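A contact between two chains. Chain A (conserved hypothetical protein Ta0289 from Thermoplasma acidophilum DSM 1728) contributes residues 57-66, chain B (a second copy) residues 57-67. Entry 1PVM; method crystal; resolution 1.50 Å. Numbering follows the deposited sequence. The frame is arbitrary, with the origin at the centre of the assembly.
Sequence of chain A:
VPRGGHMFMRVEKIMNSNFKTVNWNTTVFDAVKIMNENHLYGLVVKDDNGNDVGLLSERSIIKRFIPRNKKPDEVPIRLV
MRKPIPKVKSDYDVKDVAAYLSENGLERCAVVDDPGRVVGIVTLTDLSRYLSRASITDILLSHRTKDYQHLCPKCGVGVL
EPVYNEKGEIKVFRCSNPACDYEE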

# COMPACT_ATOMS: atom_id res chain seq x y z
N SER A 57 2.21 8.77 0.60
CA SER A 57 1.37 7.65 0.21
C SER A 57 1.86 6.39 0.91
O SER A 57 2.96 6.38 1.47
CB SER A 57 1.46 7.44 -1.29
OG SER A 57 2.77 7.01 -1.65
N GLU A 58 1.05 5.34 0.86
CA GLU A 58 1.42 4.07 1.47
C GLU A 58 2.70 3.53 0.86
O GLU A 58 3.60 3.11 1.57
CB GLU A 58 0.33 3.02 1.26
CG GLU A 58 -0.82 3.08 2.23
CD GLU A 58 -1.63 1.80 2.21
OE1 GLU A 58 -2.35 1.56 1.22
OE2 GLU A 58 -1.52 1.01 3.18
N ARG A 59 2.78 3.54 -0.47
CA ARG A 59 3.95 3.03 -1.17
C ARG A 59 5.21 3.81 -0.81
O ARG A 59 6.28 3.22 -0.67
CB ARG A 59 3.72 3.07 -2.69
CG ARG A 59 4.86 2.47 -3.52
CD ARG A 59 5.17 1.03 -3.11
NE ARG A 59 3.99 0.17 -3.19
CZ ARG A 59 3.45 -0.28 -4.32
NH1 ARG A 59 3.99 0.04 -5.49
NH2 ARG A 59 2.37 -1.04 -4.29
N SER A 60 5.09 5.12 -0.64
CA SER A 60 6.25 5.92 -0.30
C SER A 60 6.82 5.48 1.05
O SER A 60 8.04 5.52 1.26
CB SER A 60 5.90 7.42 -0.28
OG SER A 60 5.05 7.76 0.80
N ILE A 61 5.95 5.04 1.95
CA ILE A 61 6.41 4.58 3.26
C ILE A 61 7.11 3.22 3.14
O ILE A 61 8.17 3.00 3.75
CB ILE A 61 5.22 4.49 4.24
CG1 ILE A 61 4.67 5.90 4.50
CG2 ILE A 61 5.65 3.85 5.55
CD1 ILE A 61 3.35 5.92 5.25
N ILE A 62 6.54 2.33 2.34
CA ILE A 62 7.11 1.01 2.15
C ILE A 62 8.47 1.06 1.44
O ILE A 62 9.39 0.32 1.80
CB ILE A 62 6.15 0.11 1.34
CG1 ILE A 62 4.85 -0.08 2.11
CG2 ILE A 62 6.82 -1.24 1.04
CD1 ILE A 62 5.01 -0.68 3.50
N LYS A 63 8.59 1.94 0.45
CA LYS A 63 9.83 2.04 -0.32
C LYS A 63 10.87 2.97 0.26
O LYS A 63 12.07 2.70 0.17
CB LYS A 63 9.54 2.50 -1.76
CG LYS A 63 8.53 1.65 -2.53
CD LYS A 63 9.15 0.40 -3.14
CE LYS A 63 10.06 0.73 -4.31
NZ LYS A 63 10.48 -0.50 -5.05
N ARG A 64 10.44 4.07 0.87
CA ARG A 64 11.40 5.04 1.38
C ARG A 64 11.51 5.24 2.88
O ARG A 64 12.36 6.01 3.35
CB ARG A 64 11.17 6.37 0.65
CG ARG A 64 10.98 6.13 -0.85
CD ARG A 64 10.75 7.38 -1.67
NE ARG A 64 12.00 8.09 -1.95
CZ ARG A 64 12.40 9.18 -1.30
NH1 ARG A 64 11.64 9.69 -0.35
NH2 ARG A 64 13.55 9.76 -1.62
N PHE A 65 10.66 4.57 3.66
CA PHE A 65 10.78 4.68 5.11
C PHE A 65 11.27 3.37 5.71
O PHE A 65 12.27 3.35 6.42
CB PHE A 65 9.46 5.06 5.78
CG PHE A 65 9.45 4.79 7.26
CD1 PHE A 65 10.27 5.52 8.12
CD2 PHE A 65 8.71 3.74 7.79
CE1 PHE A 65 10.36 5.21 9.47
CE2 PHE A 65 8.79 3.42 9.15
CZ PHE A 65 9.62 4.15 9.99
N ILE A 66 10.58 2.27 5.42
CA ILE A 66 10.96 0.99 6.00
C ILE A 66 12.44 0.63 5.82
O ILE A 66 13.09 0.22 6.78
CB ILE A 66 10.09 -0.18 5.44
CG1 ILE A 66 8.62 0.00 5.85
CG2 ILE A 66 10.61 -1.53 5.98
CD1 ILE A 66 8.36 -0.11 7.34
N SER B 57 0.98 -7.92 3.73
CA SER B 57 0.67 -6.96 2.67
C SER B 57 1.11 -5.56 3.06
O SER B 57 1.49 -5.31 4.20
CB SER B 57 -0.84 -6.95 2.42
OG SER B 57 -1.53 -6.45 3.55
N GLU B 58 1.04 -4.62 2.11
CA GLU B 58 1.42 -3.25 2.41
C GLU B 58 0.55 -2.67 3.51
O GLU B 58 1.04 -2.07 4.46
CB GLU B 58 1.27 -2.35 1.18
CG GLU B 58 2.39 -2.39 0.18
CD GLU B 58 2.31 -1.22 -0.79
OE1 GLU B 58 1.31 -1.13 -1.54
OE2 GLU B 58 3.25 -0.40 -0.79
N ARG B 59 -0.76 -2.85 3.36
CA ARG B 59 -1.70 -2.32 4.34
C ARG B 59 -1.47 -2.94 5.72
O ARG B 59 -1.59 -2.24 6.73
CB ARG B 59 -3.14 -2.56 3.87
CG ARG B 59 -4.22 -1.91 4.75
CD ARG B 59 -3.97 -0.42 4.94
NE ARG B 59 -3.99 0.31 3.68
CZ ARG B 59 -5.09 0.59 2.98
NH1 ARG B 59 -6.28 0.21 3.42
NH2 ARG B 59 -5.00 1.26 1.84
N SER B 60 -1.12 -4.22 5.79
CA SER B 60 -0.89 -4.85 7.09
C SER B 60 0.27 -4.13 7.81
O SER B 60 0.24 -3.96 9.02
CB SER B 60 -0.60 -6.35 6.95
OG SER B 60 0.67 -6.62 6.36
N ILE B 61 1.27 -3.71 7.04
CA ILE B 61 2.41 -3.01 7.61
C ILE B 61 2.01 -1.61 8.09
O ILE B 61 2.41 -1.17 9.17
CB ILE B 61 3.54 -2.91 6.56
CG1 ILE B 61 4.06 -4.31 6.24
CG2 ILE B 61 4.66 -2.02 7.06
CD1 ILE B 61 4.95 -4.40 5.02
N ILE B 62 1.20 -0.92 7.30
CA ILE B 62 0.74 0.43 7.66
C ILE B 62 -0.19 0.40 8.88
O ILE B 62 -0.09 1.26 9.77
CB ILE B 62 -0.01 1.10 6.48
CG1 ILE B 62 0.92 1.28 5.28
CG2 ILE B 62 -0.60 2.43 6.91
CD1 ILE B 62 2.15 2.11 5.55
N LYS B 63 -1.08 -0.58 8.93
CA LYS B 63 -2.05 -0.70 10.01
C LYS B 63 -1.55 -1.37 11.29
O LYS B 63 -1.94 -0.98 12.39
CB LYS B 63 -3.29 -1.46 9.53
CG LYS B 63 -4.15 -0.74 8.50
CD LYS B 63 -5.02 0.34 9.12
CE LYS B 63 -6.03 -0.23 10.10
NZ LYS B 63 -6.95 0.81 10.64
N ARG B 64 -0.69 -2.37 11.14
CA ARG B 64 -0.24 -3.11 12.30
C ARG B 64 1.23 -2.99 12.69
O ARG B 64 1.59 -3.35 13.81
CB ARG B 64 -0.63 -4.58 12.12
CG ARG B 64 -2.11 -4.71 11.78
CD ARG B 64 -2.49 -6.13 11.45
NE ARG B 64 -3.46 -6.66 12.41
CZ ARG B 64 -3.18 -6.91 13.68
NH1 ARG B 64 -1.96 -6.68 14.16
NH2 ARG B 64 -4.12 -7.40 14.48
N PHE B 65 2.07 -2.51 11.79
CA PHE B 65 3.48 -2.34 12.15
C PHE B 65 3.81 -0.91 12.56
O PHE B 65 4.32 -0.68 13.65
CB PHE B 65 4.41 -2.72 11.01
CG PHE B 65 5.82 -2.24 11.22
CD1 PHE B 65 6.63 -2.82 12.19
CD2 PHE B 65 6.31 -1.15 10.50
CE1 PHE B 65 7.91 -2.32 12.44
CE2 PHE B 65 7.58 -0.65 10.75
CZ PHE B 65 8.38 -1.23 11.72
N ILE B 66 3.54 0.05 11.68
CA ILE B 66 3.86 1.44 11.99
C ILE B 66 3.35 1.90 13.36
O ILE B 66 4.09 2.53 14.11
CB ILE B 66 3.35 2.39 10.89
CG1 ILE B 66 3.98 2.03 9.53
CG2 ILE B 66 3.70 3.83 11.25
CD1 ILE B 66 5.48 2.23 9.45
N PRO B 67 2.09 1.59 13.71
CA PRO B 67 1.56 2.02 15.02
C PRO B 67 2.30 1.50 16.26
O PRO B 67 2.12 2.04 17.35
CB PRO B 67 0.10 1.57 14.97
CG PRO B 67 -0.22 1.66 13.49
CD PRO B 67 1.01 1.03 12.88

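The most unusual feature of this contact is a pair of reciprocal, two-pronged salt bridges made by side chains that leave their helices in different directions. In each chain the CA-to-CB bond of the glutamate points toward the partner, whereas that of the arginine points away, yet the arginine's end returns to the interface. R59(B) NE donates to E58(A) OE2 at 2.6 Å while R59(B) NH2 donates to E58(A) OE1 at 2.7 Å. The same exchange with the chains swapped gives R59(A) NE to E58(B) OE2 at 2.6 Å and R59(A) NH2 to E58(B) OE1 at 2.9 Å. Each carboxylate thus meets the edge of a guanidinium near its plane, where two N-H groups point at two oxygens.

The arginine rotamers explain the return. Chi1 is t, but chi2 and chi3 are both p, so the chain folds back instead of extending. Arginine suits this place because it is long enough to turn and still present a flat pair of donors; its NH1 is hydrogen-bonded elsewhere in the structure, so each of its three nitrogens has a partner. Glutamate, with chi1 m and chi2 t, reaches across to meet it. E58(A) OE2 also lies in close contact with I62(B) CG1, at 3.2 Å.

The helices cross nearly at right angles, at 86°, with axes 10.2 Å apart at their closest. Their isoleucines, with F65(A), I66(A), F65(B) and I66(B) near the C-terminal ends, form an apolar patch. I62(A) CD1 sits 3.8 Å from I61(B) CG2, and I61(A) CG2 is 3.9 Å from I62(B) CD1. Farther along, I66(A) CD1 approaches I66(B) CD1 at 4.3 Å, and each of these methyls also meets the other chain's aromatic ring, with I66(A) CD1 to F65(B) CE2 and F65(A) CE2 to I66(B) CD1 both 3.5 Å. Isoleucine offers two methyls, CG2 and CD1, for such packing, while phenylalanine contributes only a small part; none brings a side-chain polar group that would need a partner. Together the stretches bury 562 Å², both sides summed.

S57(A), S60(A), S57(B) and S60(B) do not touch the partner but secure the helix starts. S57(A) OG accepts from S60(A) N at 3.2 Å, a capping bond, and S60(A) OG donates to S57(A) O at 2.6 Å; chain B repeats both bonds. Serine suits the N-cap because its short hydroxyl can reach a backbone NH left free in the first turn.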